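Local coordinates for protein lysyl oxidase (Pichia pastoris, PDB 1W7C) that probably oxidises primary amines, including peptidyl lysine side chains, to aldehydes with a copper ion and a topaquinone cofactor, at residues I421-T426 / T689-F694. Sequence-based numbering, arbitrary orientation.
Sequences ITQNPT and TTQQVF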
loop_
_atom_site.group_PDB
_atom_site.type_symbol
_atom_site.label_atom_id
_atom_site.label_comp_id
_atom_site.label_asym_id
_atom_site.label_seq_id
_atom_site.Cartn_x
_atom_site.Cartn_y
_atom_site.Cartn_z
ATOM N N ILE A 421 -13.302 -19.306 -4.584
ATOM C CA ILE A 421 -12.405 -18.421 -3.837
ATOM C C ILE A 421 -11.036 -19.093 -3.697
ATOM O O ILE A 421 -10.973 -20.263 -3.339
ATOM C CB ILE A 421 -12.967 -18.083 -2.385
ATOM C CG1 ILE A 421 -14.447 -17.701 -2.408
ATOM C CG2 ILE A 421 -12.112 -16.998 -1.730
ATOM C CD1 ILE A 421 -15.066 -17.733 -1.097
ATOM N N THR A 422 -9.981 -18.329 -3.932
ATOM C CA THR A 422 -8.617 -18.789 -3.768
ATOM C C THR A 422 -7.980 -18.045 -2.616
ATOM O O THR A 422 -8.049 -16.830 -2.555
ATOM C CB THR A 422 -7.821 -18.524 -5.049
ATOM O OG1 THR A 422 -8.373 -19.321 -6.108
ATOM C CG2 THR A 422 -6.365 -18.968 -4.864
ATOM N N GLN A 423 -7.399 -18.782 -1.692
ATOM C CA GLN A 423 -6.650 -18.217 -0.568
ATOM C C GLN A 423 -5.370 -17.543 -1.052
ATOM O O GLN A 423 -4.927 -17.726 -2.180
ATOM C CB GLN A 423 -6.330 -19.287 0.491
ATOM C CG GLN A 423 -7.521 -19.978 1.046
ATOM C CD GLN A 423 -7.109 -21.007 2.053
ATOM O OE1 GLN A 423 -6.839 -22.132 1.688
ATOM N NE2 GLN A 423 -7.023 -20.624 3.310
ATOM N N ASN A 424 -4.768 -16.781 -0.158
ATOM C CA ASN A 424 -3.602 -15.948 -0.482
ATOM C C ASN A 424 -2.451 -16.159 0.516
ATOM O O ASN A 424 -2.063 -15.256 1.219
ATOM C CB ASN A 424 -4.050 -14.481 -0.475
ATOM C CG ASN A 424 -3.119 -13.527 -1.168
ATOM O OD1 ASN A 424 -2.153 -13.897 -1.845
ATOM N ND2 ASN A 424 -3.457 -12.233 -1.048
ATOM N N PRO A 425 -1.881 -17.353 0.524
ATOM C CA PRO A 425 -0.625 -17.582 1.248
ATOM C C PRO A 425 0.526 -16.959 0.490
ATOM O O PRO A 425 0.551 -16.971 -0.732
ATOM C CB PRO A 425 -0.489 -19.093 1.232
ATOM C CG PRO A 425 -1.119 -19.468 -0.091
ATOM C CD PRO A 425 -2.324 -18.569 -0.187
ATOM N N THR A 426 1.466 -16.389 1.223
ATOM C CA THR A 426 2.640 -15.730 0.628
ATOM C C THR A 426 3.906 -16.198 1.335
ATOM O O THR A 426 3.893 -16.479 2.542
ATOM C CB THR A 426 2.574 -14.204 0.717
ATOM O OG1 THR A 426 2.419 -13.824 2.088
ATOM C CG2 THR A 426 1.417 -13.676 -0.088
ATOM N N THR A 689 -3.196 -23.900 -7.669
ATOM C CA THR A 689 -3.086 -24.135 -6.243
ATOM C C THR A 689 -4.237 -24.994 -5.728
ATOM O O THR A 689 -5.363 -24.930 -6.235
ATOM C CB THR A 689 -2.977 -22.823 -5.426
ATOM O OG1 THR A 689 -2.714 -23.157 -4.063
ATOM C CG2 THR A 689 -4.244 -21.975 -5.417
ATOM N N THR A 690 -3.984 -25.794 -4.707
ATOM C CA THR A 690 -5.045 -26.484 -4.016
ATOM C C THR A 690 -5.690 -25.614 -2.938
ATOM O O THR A 690 -6.701 -26.040 -2.372
ATOM C CB THR A 690 -4.541 -27.723 -3.337
ATOM O OG1 THR A 690 -3.613 -27.356 -2.309
ATOM C CG2 THR A 690 -3.819 -28.697 -4.298
ATOM N N GLN A 691 -5.122 -24.435 -2.648
ATOM C CA GLN A 691 -5.623 -23.615 -1.548
ATOM C C GLN A 691 -6.775 -22.744 -2.066
ATOM O O GLN A 691 -6.676 -21.516 -2.163
ATOM C CB GLN A 691 -4.486 -22.762 -0.955
ATOM C CG GLN A 691 -3.323 -23.610 -0.454
ATOM C CD GLN A 691 -3.735 -24.618 0.601
ATOM O OE1 GLN A 691 -4.181 -24.254 1.689
ATOM N NE2 GLN A 691 -3.615 -25.907 0.269
ATOM N N GLN A 692 -7.860 -23.428 -2.426
ATOM C CA GLN A 692 -9.046 -22.775 -2.968
ATOM C C GLN A 692 -10.269 -23.626 -2.666
ATOM O O GLN A 692 -10.121 -24.788 -2.237
ATOM C CB GLN A 692 -8.867 -22.474 -4.466
ATOM C CG GLN A 692 -8.560 -23.635 -5.357
ATOM C CD GLN A 692 -8.508 -23.202 -6.820
ATOM O OE1 GLN A 692 -9.529 -22.864 -7.397
ATOM N NE2 GLN A 692 -7.326 -23.276 -7.432
ATOM N N VAL A 693 -11.453 -23.043 -2.867
ATOM C CA VAL A 693 -12.731 -23.731 -2.654
ATOM C C VAL A 693 -13.587 -23.481 -3.887
ATOM O O VAL A 693 -13.536 -22.414 -4.491
ATOM C CB VAL A 693 -13.451 -23.250 -1.351
ATOM C CG1 VAL A 693 -13.801 -21.773 -1.404
ATOM C CG2 VAL A 693 -14.685 -24.089 -1.063
ATOM N N PHE A 694 -14.384 -24.490 -4.218
ATOM C CA PHE A 694 -15.393 -24.392 -5.256
ATOM C C PHE A 694 -16.679 -24.902 -4.659
ATOM O O PHE A 694 -16.821 -26.075 -4.389
ATOM C CB PHE A 694 -14.976 -25.184 -6.495
ATOM C CG PHE A 694 -15.913 -25.056 -7.663
ATOM C CD1 PHE A 694 -16.445 -26.190 -8.284
ATOM C CD2 PHE A 694 -16.233 -23.818 -8.182
ATOM C CE1 PHE A 694 -17.290 -26.072 -9.374
ATOM C CE2 PHE A 694 -17.097 -23.698 -9.278
ATOM C CZ PHE A 694 -17.609 -24.818 -9.877
#
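The side-chain amide of Q691, which meets Q423 across the contact, is gripped at both ends: NE2 donates to T690 OG1 at 3.0 Å and to N711 OD1, and OE1 bonds S282 OG of the second subunit. Its chain bends at chi2 (-58°), and its amide plane is turned 33° from that of Q423. An alanine here would probably leave T690 OG1, N711 and S282 of the second subunit without the amide they share, weakening this tie between subunits. The backbones pair in the antiparallel ladder joining strand 418-433 to strand 692-697, far from the copper site of this amine oxidase. V693 N donates to I421 O at 2.9 Å, and I421 N returns a bond to V693 O. The next pair, T422 with Q692, is non-hydrogen-bonded; a third bond, from Q423 N to Q691 O (2.9 Å), extends the pairing into the inverse gamma turn centred on Q691. V693 CG1 lies 3.9 Å from I421 CB on one face of the ladder. On the other, T422 and Q692 run side by side; chi1 of -65° sets T422 OG1, bonded to R687 NH2, anti to the carbonyl carbon and leaves CG2 to meet T689 CG2 at 3.7 Å. An ST turn, Q691 N to T689 OG1, shapes the loop, and that hydroxyl also bonds D278 of the second subunit. Q692 NE2 donates to T689 O at 2.8 Å and to R687 O. Between the two glutamines, Q423 OE1 rests 3.6 Å from Q691 CB, and the acceptors Q423 OE1 and Q691 OE1 stand 3.4 Å apart without a bond.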